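Local structure of periplasmic binding protein (Veillonella parvula, 4MO9) at residues 214-219 with 241-247; 227-233 with 330-335; 176-180 with 350-355; 223-227 with 313-318. The protein probably captures a solute, perhaps an iron complex, for an ABC importer, its natural ligand not being established. All coordinates share one frame; numbering follows the deposited sequence.

Overall arrangement
Interactions 1, 2 and 4 gather in the C-terminal half of the chain around helix 224-230, whereas interaction 3 lies apart on helices 171-194 and 344-355. Interactions 2 and 4 are buried and share Leu227; the former holds the helix's C-terminal end by alanines packed on a phenylalanine ring and a leucine, with one very short tyrosine contact, the latter its first turn through an indole. Interaction 1, partly buried with exposed lysines at its border, depends instead on backbone and serine hydrogen bonds between two loops, and its Phe218 packs on Trp224 of interaction 4. Interaction 3, partly exposed, has no hydrogen bond between its segments: aromatic rings fill it and charged side chains border it.

Interaction 1 (214-219 with 241-247); sequences FGNSFS and IKKSSPI
Ser217 and Ser219 turn their backbone N-H groups to the facing loop, Ser217 N bonding Ser245 O at 2.9 Å and Ser219 N bonding Lys243 O at 3.1 Å, so two segments without regular strand structure are tied together at alternate residues. Between these bonds the hydroxyl of Ser244 completes the link: with OG anti to its own backbone N (chi1 -169°), it donates to Ser217 O at 2.9 Å and meets the carbonyl at a C=O...OG angle of 158°. The same OG lies over one face of the Phe218 ring, 3.5 Å from CE2. Asn216 runs alongside Pro246, its OD1 3.2 Å from Pro246 CD, while its CB backs the Ser244 hydroxyl. With an alanine at Asn216 the amide is gone, and Pro246 CD and Ser245 CA would probably lose the group that flanks them. A water bridges Gly215 O, at 2.7 Å, to Ile247 N. The loops pack on strand 201-206, where Val206 pairs with the backbone of Asn216 and Tyr203 receives Phe214 and Ile247; helix 249-255 meets these two side chains through Pro249 and Val252.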
# COMPACT_ATOMS: atom_id res chain seq x y z
N PHE A 214 -19.53 -8.28 -7.63
CA PHE A 214 -18.74 -8.28 -6.40
C PHE A 214 -17.25 -8.33 -6.69
O PHE A 214 -16.79 -9.12 -7.52
CB PHE A 214 -19.13 -9.43 -5.48
CG PHE A 214 -20.34 -9.15 -4.63
CD1 PHE A 214 -21.46 -8.53 -5.17
CD2 PHE A 214 -20.36 -9.50 -3.28
CE1 PHE A 214 -22.59 -8.28 -4.39
CE2 PHE A 214 -21.47 -9.24 -2.50
CZ PHE A 214 -22.59 -8.63 -3.05
N GLY A 215 -16.48 -7.49 -6.01
CA GLY A 215 -15.04 -7.56 -6.10
C GLY A 215 -14.54 -8.60 -5.11
O GLY A 215 -15.34 -9.29 -4.47
N ASN A 216 -13.22 -8.71 -4.99
CA ASN A 216 -12.63 -9.67 -4.06
C ASN A 216 -12.88 -9.31 -2.61
O ASN A 216 -12.83 -8.14 -2.23
CB ASN A 216 -11.11 -9.77 -4.29
CG ASN A 216 -10.76 -10.47 -5.59
OD1 ASN A 216 -11.52 -11.29 -6.10
ND2 ASN A 216 -9.61 -10.14 -6.13
N SER A 217 -13.15 -10.33 -1.79
CA SER A 217 -13.16 -10.15 -0.34
C SER A 217 -11.91 -10.81 0.20
O SER A 217 -10.99 -11.10 -0.56
CB SER A 217 -14.41 -10.75 0.31
OG SER A 217 -14.52 -10.32 1.66
N PHE A 218 -11.85 -11.04 1.51
CA PHE A 218 -10.59 -11.46 2.13
C PHE A 218 -10.75 -12.50 3.24
O PHE A 218 -11.80 -12.55 3.90
CB PHE A 218 -9.88 -10.23 2.71
CG PHE A 218 -9.52 -9.19 1.68
CD1 PHE A 218 -10.43 -8.19 1.34
CD2 PHE A 218 -8.28 -9.20 1.06
CE1 PHE A 218 -10.10 -7.22 0.39
CE2 PHE A 218 -7.95 -8.24 0.11
CZ PHE A 218 -8.86 -7.25 -0.23
N SER A 219 -9.72 -13.32 3.46
CA SER A 219 -9.64 -14.17 4.65
C SER A 219 -9.27 -13.26 5.82
O SER A 219 -9.08 -12.06 5.63
CB SER A 219 -8.53 -15.20 4.49
OG SER A 219 -7.27 -14.56 4.59
N ILE A 241 -13.38 -17.43 2.67
CA ILE A 241 -12.43 -17.05 1.63
C ILE A 241 -11.03 -17.51 2.05
O ILE A 241 -10.61 -17.24 3.17
CB ILE A 241 -12.42 -15.51 1.40
CG1 ILE A 241 -13.84 -14.98 1.10
CG2 ILE A 241 -11.43 -15.11 0.30
CD1 ILE A 241 -14.49 -15.56 -0.16
N LYS A 242 -10.32 -18.19 1.15
CA LYS A 242 -8.99 -18.70 1.48
C LYS A 242 -7.95 -17.59 1.54
O LYS A 242 -7.16 -17.52 2.49
CB LYS A 242 -8.56 -19.79 0.49
CG LYS A 242 -8.67 -19.41 -0.99
CD LYS A 242 -7.72 -20.24 -1.84
CE LYS A 242 -6.29 -20.16 -1.31
NZ LYS A 242 -5.30 -20.69 -2.28
N LYS A 243 -7.94 -16.73 0.53
CA LYS A 243 -6.97 -15.64 0.42
C LYS A 243 -7.67 -14.34 0.02
O LYS A 243 -7.98 -13.51 0.88
CB LYS A 243 -5.90 -16.00 -0.62
CG LYS A 243 -4.74 -15.02 -0.69
CD LYS A 243 -3.79 -15.38 -1.83
CE LYS A 243 -2.35 -15.47 -1.33
NZ LYS A 243 -1.35 -15.26 -2.43
N SER A 244 -7.93 -14.19 -1.27
CA SER A 244 -8.73 -13.06 -1.77
C SER A 244 -9.49 -13.46 -3.02
O SER A 244 -8.91 -13.63 -4.10
CB SER A 244 -7.85 -11.84 -2.04
OG SER A 244 -8.65 -10.70 -2.29
N SER A 245 -10.80 -13.61 -2.88
CA SER A 245 -11.68 -14.00 -3.97
C SER A 245 -13.06 -13.47 -3.61
O SER A 245 -13.31 -13.13 -2.45
CB SER A 245 -11.71 -15.52 -4.11
OG SER A 245 -12.23 -16.12 -2.94
N PRO A 246 -13.96 -13.38 -4.59
CA PRO A 246 -15.23 -12.78 -4.19
C PRO A 246 -16.14 -13.74 -3.43
O PRO A 246 -16.07 -14.96 -3.62
CB PRO A 246 -15.86 -12.35 -5.52
CG PRO A 246 -15.19 -13.18 -6.57
CD PRO A 246 -13.82 -13.52 -6.06
N ILE A 247 -16.97 -13.18 -2.55
CA ILE A 247 -17.92 -13.95 -1.75
C ILE A 247 -19.26 -14.03 -2.49
O ILE A 247 -19.52 -13.24 -3.39
CB ILE A 247 -18.11 -13.28 -0.37
CG1 ILE A 247 -18.76 -14.23 0.64
CG2 ILE A 247 -18.94 -12.01 -0.50
CD1 ILE A 247 -18.09 -15.58 0.71
O HOH W 1 -16.85 -10.26 -2.44

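Interaction 2 (227-233 with 330-335); sequences LATMAGA and LAKTFY
Ala233 lays its methyl over one face of the Phe334 ring, CB standing 3.5 Å from the ring centroid and 18° off the normal, a CH-pi contact that the short alanine side chain suits. Leu330 O lies on the opposite face, near the rim, and Ala231 O meets the ring edge in plane, 3.6 Å from Phe334 CD2. Phe334 CG stands beside its backbone N (chi1 -55°), which swings the ring toward the end of helix 224-230. One turn back, Leu330 CD1 reaches Leu227 CB at 3.5 Å, and Ala231 CB rests on Leu330 CB at 3.7 Å; small alanines let the segments come near, Ala231 and Ala331 having the closest CA atoms. Tyr335 presents its ring edge to the same Ala231 O and directs its hydroxyl at Gly232 O; the 2.5 Å between OH and O is shorter than usual and its exact value doubtful. Gly232, at positive phi, is the C-prime residue of the Schellman motif closing the helix, and a CB there would collide with Tyr335 CE1. The chemistry is largely apolar: Ala231 O, buried and without a hydrogen-bond partner in the model, has aromatic C-H edges beside it, while the tyrosine hydroxyl probably serves the next carbonyl.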
# COMPACT_ATOMS: atom_id res chain seq x y z
N LEU A 227 -5.10 -6.86 8.06
CA LEU A 227 -5.08 -5.54 8.69
C LEU A 227 -6.32 -5.31 9.56
O LEU A 227 -6.21 -4.79 10.67
CB LEU A 227 -4.98 -4.45 7.63
CG LEU A 227 -3.67 -4.41 6.83
CD1 LEU A 227 -3.81 -3.44 5.67
CD2 LEU A 227 -2.53 -3.99 7.73
N ALA A 228 -7.48 -5.70 9.05
CA ALA A 228 -8.72 -5.52 9.82
C ALA A 228 -8.69 -6.34 11.12
O ALA A 228 -9.11 -5.87 12.18
CB ALA A 228 -9.92 -5.90 8.98
N THR A 229 -8.18 -7.56 11.02
CA THR A 229 -8.02 -8.40 12.21
C THR A 229 -7.06 -7.78 13.24
O THR A 229 -7.36 -7.77 14.44
CB THR A 229 -7.52 -9.80 11.81
OG1 THR A 229 -8.54 -10.43 11.01
CG2 THR A 229 -7.25 -10.65 13.04
N MSE A 230 -5.93 -7.25 12.79
CA MSE A 230 -4.97 -6.63 13.70
C MSE A 230 -5.54 -5.39 14.37
O MSE A 230 -5.14 -5.03 15.48
CB MSE A 230 -3.69 -6.25 12.95
CG MSE A 230 -3.00 -7.43 12.28
SE MSE A 230 -1.24 -6.91 11.56
CE MSE A 230 -0.55 -6.12 13.21
N ALA A 231 -6.47 -4.72 13.67
CA ALA A 231 -7.10 -3.51 14.17
C ALA A 231 -8.35 -3.84 14.99
O ALA A 231 -9.11 -2.94 15.35
CB ALA A 231 -7.47 -2.59 13.01
N GLY A 232 -8.57 -5.12 15.28
CA GLY A 232 -9.58 -5.51 16.25
C GLY A 232 -10.97 -5.79 15.69
O GLY A 232 -11.96 -5.70 16.43
N ALA A 233 -11.06 -6.13 14.41
CA ALA A 233 -12.36 -6.48 13.83
C ALA A 233 -12.56 -7.99 13.65
O ALA A 233 -11.58 -8.76 13.58
CB ALA A 233 -12.56 -5.77 12.51
N LEU A 330 -8.50 1.93 10.16
CA LEU A 330 -9.26 0.74 10.50
C LEU A 330 -9.63 0.74 11.98
O LEU A 330 -10.77 0.49 12.33
CB LEU A 330 -8.48 -0.53 10.14
CG LEU A 330 -8.31 -0.83 8.66
CD1 LEU A 330 -7.28 -1.94 8.48
CD2 LEU A 330 -9.65 -1.24 8.04
N ALA A 331 -8.66 1.05 12.84
CA ALA A 331 -8.91 1.04 14.29
C ALA A 331 -9.91 2.11 14.72
O ALA A 331 -10.79 1.87 15.56
CB ALA A 331 -7.60 1.19 15.05
N LYS A 332 -9.76 3.30 14.14
CA LYS A 332 -10.69 4.40 14.41
C LYS A 332 -12.10 4.12 13.87
O LYS A 332 -13.10 4.54 14.47
CB LYS A 332 -10.13 5.71 13.84
CG LYS A 332 -10.99 6.96 14.06
CD LYS A 332 -10.28 8.18 13.46
CE LYS A 332 -10.97 9.50 13.79
NZ LYS A 332 -10.73 9.97 15.18
N THR A 333 -12.18 3.38 12.76
CA THR A 333 -13.49 3.04 12.18
C THR A 333 -14.20 2.01 13.06
O THR A 333 -15.40 2.14 13.36
CB THR A 333 -13.33 2.46 10.75
OG1 THR A 333 -12.82 3.49 9.89
CG2 THR A 333 -14.66 1.94 10.20
N PHE A 334 -13.45 1.00 13.49
CA PHE A 334 -13.99 -0.05 14.34
C PHE A 334 -14.27 0.43 15.76
O PHE A 334 -15.23 -0.01 16.38
CB PHE A 334 -13.04 -1.26 14.37
CG PHE A 334 -12.72 -1.81 13.01
CD1 PHE A 334 -13.66 -1.76 11.99
CD2 PHE A 334 -11.47 -2.37 12.74
CE1 PHE A 334 -13.37 -2.26 10.73
CE2 PHE A 334 -11.18 -2.87 11.48
CZ PHE A 334 -12.14 -2.81 10.47
N TYR A 335 -13.41 1.32 16.29
CA TYR A 335 -13.55 1.79 17.67
C TYR A 335 -13.43 3.32 17.80
O TYR A 335 -12.44 3.83 18.34
CB TYR A 335 -12.48 1.12 18.55
CG TYR A 335 -12.54 -0.40 18.55
CD1 TYR A 335 -11.70 -1.15 17.74
CD2 TYR A 335 -13.45 -1.08 19.35
CE1 TYR A 335 -11.75 -2.53 17.73
CE2 TYR A 335 -13.51 -2.47 19.36
CZ TYR A 335 -12.66 -3.19 18.54
OH TYR A 335 -12.69 -4.57 18.53

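Interaction 3 (176-180 with 350-355); sequences EISKF and EFYDKF
Ile177 CG1 sits over the centre of one face of the Phe355 ring, 3.6 Å from its centroid, while Lys354 CB covers the opposite face and Glu176 OE1 lies at the edge, in plane. Another part of that edge points to the face of Phe180 in an edge-to-face pair, centroids 5.8 Å apart and planes at 85°. Phe351 approaches the same face of Phe180 with its own edge, but offset, its CD1 3.9 Å from Phe180 CE2. At the edge of Phe180 the aliphatic CG of Glu350 comes to 4.0 Å from CE1. Phe180 reaches across because its CG stands anti to the backbone N (chi1 177°), and its ring enters the opposing helix as a knob among Glu350, Phe351, Lys354 and Phe355. Phenylalanines and isoleucine lie inside, Ile177 CG2 4.1 Å from Phe351 CE1, while Glu350 and Lys354 lend methylenes at the margin. Arg184 makes a cation-pi contact with Phe180, and Ala57 of helix 52-59 packs on Ile177, Phe351 and Phe355. The axes of the two short segments run nearly antiparallel (165°), 11.9 Å apart at closest approach, a wide spacing that the large rings fill. Helix 171-194, lying in sequence between the strands of the two main sheets, is consistent with the long linking helix of TroA-like binding proteins, and this aromatic cluster packs it against helix 344-355.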
# COMPACT_ATOMS: atom_id res chain seq x y z
N GLU A 176 13.86 9.03 11.06
CA GLU A 176 12.67 9.86 11.24
C GLU A 176 11.44 9.17 10.67
O GLU A 176 10.37 9.22 11.27
CB GLU A 176 12.82 11.19 10.52
CG GLU A 176 14.00 12.04 10.96
CD GLU A 176 14.23 13.19 10.00
OE1 GLU A 176 13.23 13.66 9.41
OE2 GLU A 176 15.40 13.61 9.83
N ILE A 177 11.60 8.56 9.51
CA ILE A 177 10.46 7.91 8.85
C ILE A 177 10.01 6.70 9.65
O ILE A 177 8.81 6.48 9.83
CB ILE A 177 10.81 7.51 7.39
CG1 ILE A 177 11.06 8.78 6.56
CG2 ILE A 177 9.71 6.67 6.77
CD1 ILE A 177 11.69 8.49 5.17
N SER A 178 10.98 5.93 10.15
CA SER A 178 10.70 4.75 10.97
C SER A 178 9.99 5.13 12.27
O SER A 178 9.06 4.44 12.71
CB SER A 178 12.01 4.03 11.30
OG SER A 178 11.74 2.83 12.00
N LYS A 179 10.41 6.23 12.88
CA LYS A 179 9.78 6.67 14.13
C LYS A 179 8.38 7.21 13.86
O LYS A 179 7.46 6.98 14.66
CB LYS A 179 10.65 7.70 14.86
CG LYS A 179 11.91 7.09 15.48
CD LYS A 179 12.77 8.16 16.11
CE LYS A 179 14.04 7.56 16.71
NZ LYS A 179 14.85 8.62 17.35
N PHE A 180 8.22 7.93 12.76
CA PHE A 180 6.89 8.41 12.36
C PHE A 180 5.93 7.24 12.24
O PHE A 180 4.78 7.28 12.71
CB PHE A 180 6.98 9.13 11.01
CG PHE A 180 5.65 9.61 10.47
CD1 PHE A 180 5.25 10.93 10.65
CD2 PHE A 180 4.81 8.74 9.78
CE1 PHE A 180 4.02 11.38 10.14
CE2 PHE A 180 3.58 9.19 9.27
CZ PHE A 180 3.19 10.51 9.46
N GLU A 350 0.38 14.41 6.54
CA GLU A 350 1.61 14.76 7.23
C GLU A 350 2.80 13.97 6.66
O GLU A 350 3.91 14.51 6.56
CB GLU A 350 1.47 14.54 8.73
CG GLU A 350 2.61 15.09 9.56
CD GLU A 350 2.35 14.99 11.05
OE1 GLU A 350 1.18 14.73 11.43
OE2 GLU A 350 3.31 15.17 11.82
N PHE A 351 2.57 12.71 6.29
CA PHE A 351 3.65 11.93 5.68
C PHE A 351 4.08 12.63 4.39
O PHE A 351 5.28 12.79 4.13
CB PHE A 351 3.23 10.48 5.40
CG PHE A 351 4.35 9.63 4.86
CD1 PHE A 351 5.10 8.84 5.71
CD2 PHE A 351 4.66 9.65 3.51
CE1 PHE A 351 6.17 8.08 5.21
CE2 PHE A 351 5.73 8.90 3.00
CZ PHE A 351 6.48 8.11 3.85
N TYR A 352 3.11 13.04 3.58
CA TYR A 352 3.45 13.81 2.37
C TYR A 352 4.16 15.12 2.71
O TYR A 352 5.24 15.39 2.16
CB TYR A 352 2.20 14.12 1.54
CG TYR A 352 1.81 13.04 0.55
CD1 TYR A 352 1.20 11.87 0.97
CD2 TYR A 352 2.04 13.21 -0.81
CE1 TYR A 352 0.83 10.87 0.07
CE2 TYR A 352 1.69 12.22 -1.73
CZ TYR A 352 1.08 11.06 -1.28
OH TYR A 352 0.73 10.07 -2.19
N ASP A 353 3.55 15.93 3.57
CA ASP A 353 4.12 17.23 3.94
C ASP A 353 5.56 17.12 4.44
O ASP A 353 6.43 17.89 4.05
CB ASP A 353 3.26 17.92 5.02
CG ASP A 353 1.94 18.46 4.48
OD1 ASP A 353 1.78 18.62 3.25
OD2 ASP A 353 1.05 18.75 5.32
N LYS A 354 5.80 16.14 5.31
CA LYS A 354 7.11 15.97 5.94
C LYS A 354 8.19 15.38 5.05
O LYS A 354 9.35 15.83 5.10
CB LYS A 354 7.00 15.11 7.21
CG LYS A 354 6.56 15.87 8.46
CD LYS A 354 6.35 14.92 9.65
CE LYS A 354 7.65 14.23 10.07
NZ LYS A 354 8.63 15.16 10.70
N PHE A 355 7.85 14.38 4.23
CA PHE A 355 8.87 13.56 3.55
C PHE A 355 8.84 13.57 2.02
O PHE A 355 9.89 13.48 1.38
CB PHE A 355 8.78 12.11 4.02
CG PHE A 355 8.91 11.95 5.50
CD1 PHE A 355 10.06 12.36 6.16
CD2 PHE A 355 7.88 11.36 6.23
CE1 PHE A 355 10.18 12.21 7.54
CE2 PHE A 355 8.01 11.19 7.61
CZ PHE A 355 9.15 11.62 8.26

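Interaction 4 (223-227 with 313-318); sequences SWGAL and AHHGLP
A type I beta turn, His314 to Leu317, follows strand 310-313 and receives the indole of Trp224 from the first turn of helix 224-230. Trp224 NE1 donates to His315 ND1 at 3.0 Å; the N-H...N angle of 141° makes the bond bent, though the donor lies near the imidazole plane. The indole's five-membered ring and the imidazole meet at their borders, with planes 18° apart; CG anti to the backbone N (chi1 -165°) carries the imidazole toward the indole, and its turn about chi2 presents ND1. Pro318, a compact, rigid ring, comes over one face of the indole, its CG 3.3 Å from Trp224 CZ2 and its CB against Leu227 CD1. Ala313 CB touches Trp224 CH2 at 3.7 Å. Gly316 N braces the turn, donating to His314 ND1 at 2.9 Å. A leucine in place of Trp224 has neither the N-H nor the flat ring, so His315 ND1 would probably lose its donor and a gap open beside Pro318. Loops leaving the C-terminal ends of parallel strands commonly border the ligand cleft in periplasmic binding proteins, and His315, its side chain about 9 Å from the bound trimethylamine oxide, is consistent with that placing.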
# COMPACT_ATOMS: atom_id res chain seq x y z
N SER A 223 -3.86 -9.55 3.50
CA SER A 223 -4.10 -8.20 2.98
C SER A 223 -5.06 -7.42 3.88
O SER A 223 -4.87 -7.40 5.10
CB SER A 223 -4.62 -8.29 1.54
OG SER A 223 -4.77 -7.00 0.96
N TRP A 224 -6.09 -6.80 3.30
CA TRP A 224 -7.07 -6.04 4.09
C TRP A 224 -7.66 -6.87 5.23
O TRP A 224 -8.00 -6.33 6.30
CB TRP A 224 -8.21 -5.50 3.20
CG TRP A 224 -7.80 -4.29 2.42
CD1 TRP A 224 -7.42 -4.25 1.11
CD2 TRP A 224 -7.69 -2.95 2.92
NE1 TRP A 224 -7.08 -2.96 0.75
CE2 TRP A 224 -7.24 -2.14 1.85
CE3 TRP A 224 -7.92 -2.36 4.16
CZ2 TRP A 224 -7.03 -0.77 1.99
CZ3 TRP A 224 -7.72 -1.00 4.30
CH2 TRP A 224 -7.27 -0.21 3.22
N GLY A 225 -7.82 -8.17 5.01
CA GLY A 225 -8.35 -9.03 6.05
C GLY A 225 -7.39 -9.17 7.23
O GLY A 225 -7.82 -9.23 8.38
N ALA A 226 -6.10 -9.22 6.94
CA ALA A 226 -5.10 -9.29 8.01
C ALA A 226 -5.08 -7.97 8.79
O ALA A 226 -5.01 -7.97 10.02
CB ALA A 226 -3.72 -9.61 7.45
N LEU A 227 -5.10 -6.86 8.06
CA LEU A 227 -5.08 -5.54 8.69
C LEU A 227 -6.32 -5.31 9.56
O LEU A 227 -6.21 -4.79 10.67
CB LEU A 227 -4.98 -4.45 7.63
CG LEU A 227 -3.67 -4.41 6.83
CD1 LEU A 227 -3.81 -3.44 5.67
CD2 LEU A 227 -2.53 -3.99 7.73
N ALA A 313 -11.65 2.95 2.05
CA ALA A 313 -10.26 3.36 2.15
C ALA A 313 -9.58 3.02 0.83
O ALA A 313 -10.04 2.12 0.12
CB ALA A 313 -9.57 2.65 3.31
N HIS A 314 -8.50 3.72 0.50
CA HIS A 314 -7.82 3.54 -0.77
C HIS A 314 -7.02 2.22 -0.80
O HIS A 314 -6.17 1.99 0.06
CB HIS A 314 -6.87 4.73 -1.04
CG HIS A 314 -6.37 4.81 -2.45
ND1 HIS A 314 -5.51 3.88 -2.98
CD2 HIS A 314 -6.62 5.70 -3.44
CE1 HIS A 314 -5.24 4.19 -4.24
NE2 HIS A 314 -5.90 5.29 -4.54
N HIS A 315 -7.30 1.40 -1.82
CA HIS A 315 -6.72 0.06 -1.99
C HIS A 315 -5.20 0.05 -2.10
O HIS A 315 -4.55 -0.96 -1.83
CB HIS A 315 -7.34 -0.59 -3.24
CG HIS A 315 -7.14 -2.07 -3.35
ND1 HIS A 315 -7.22 -2.92 -2.27
CD2 HIS A 315 -6.90 -2.85 -4.43
CE1 HIS A 315 -7.02 -4.16 -2.68
NE2 HIS A 315 -6.82 -4.15 -3.98
N GLY A 316 -4.62 1.19 -2.50
CA GLY A 316 -3.18 1.25 -2.76
C GLY A 316 -2.37 1.78 -1.58
O GLY A 316 -1.17 1.99 -1.70
N LEU A 317 -3.03 2.01 -0.46
CA LEU A 317 -2.34 2.50 0.72
C LEU A 317 -1.63 1.43 1.57
O LEU A 317 -0.59 1.73 2.15
CB LEU A 317 -3.27 3.36 1.60
CG LEU A 317 -3.74 4.70 1.03
CD1 LEU A 317 -4.80 5.34 1.94
CD2 LEU A 317 -2.56 5.65 0.82
N PRO A 318 -2.18 0.19 1.64
CA PRO A 318 -1.46 -0.85 2.39
C PRO A 318 -0.13 -1.30 1.77
O PRO A 318 0.23 -0.87 0.67
CB PRO A 318 -2.43 -2.03 2.35
CG PRO A 318 -3.79 -1.38 2.30
CD PRO A 318 -3.56 -0.23 1.34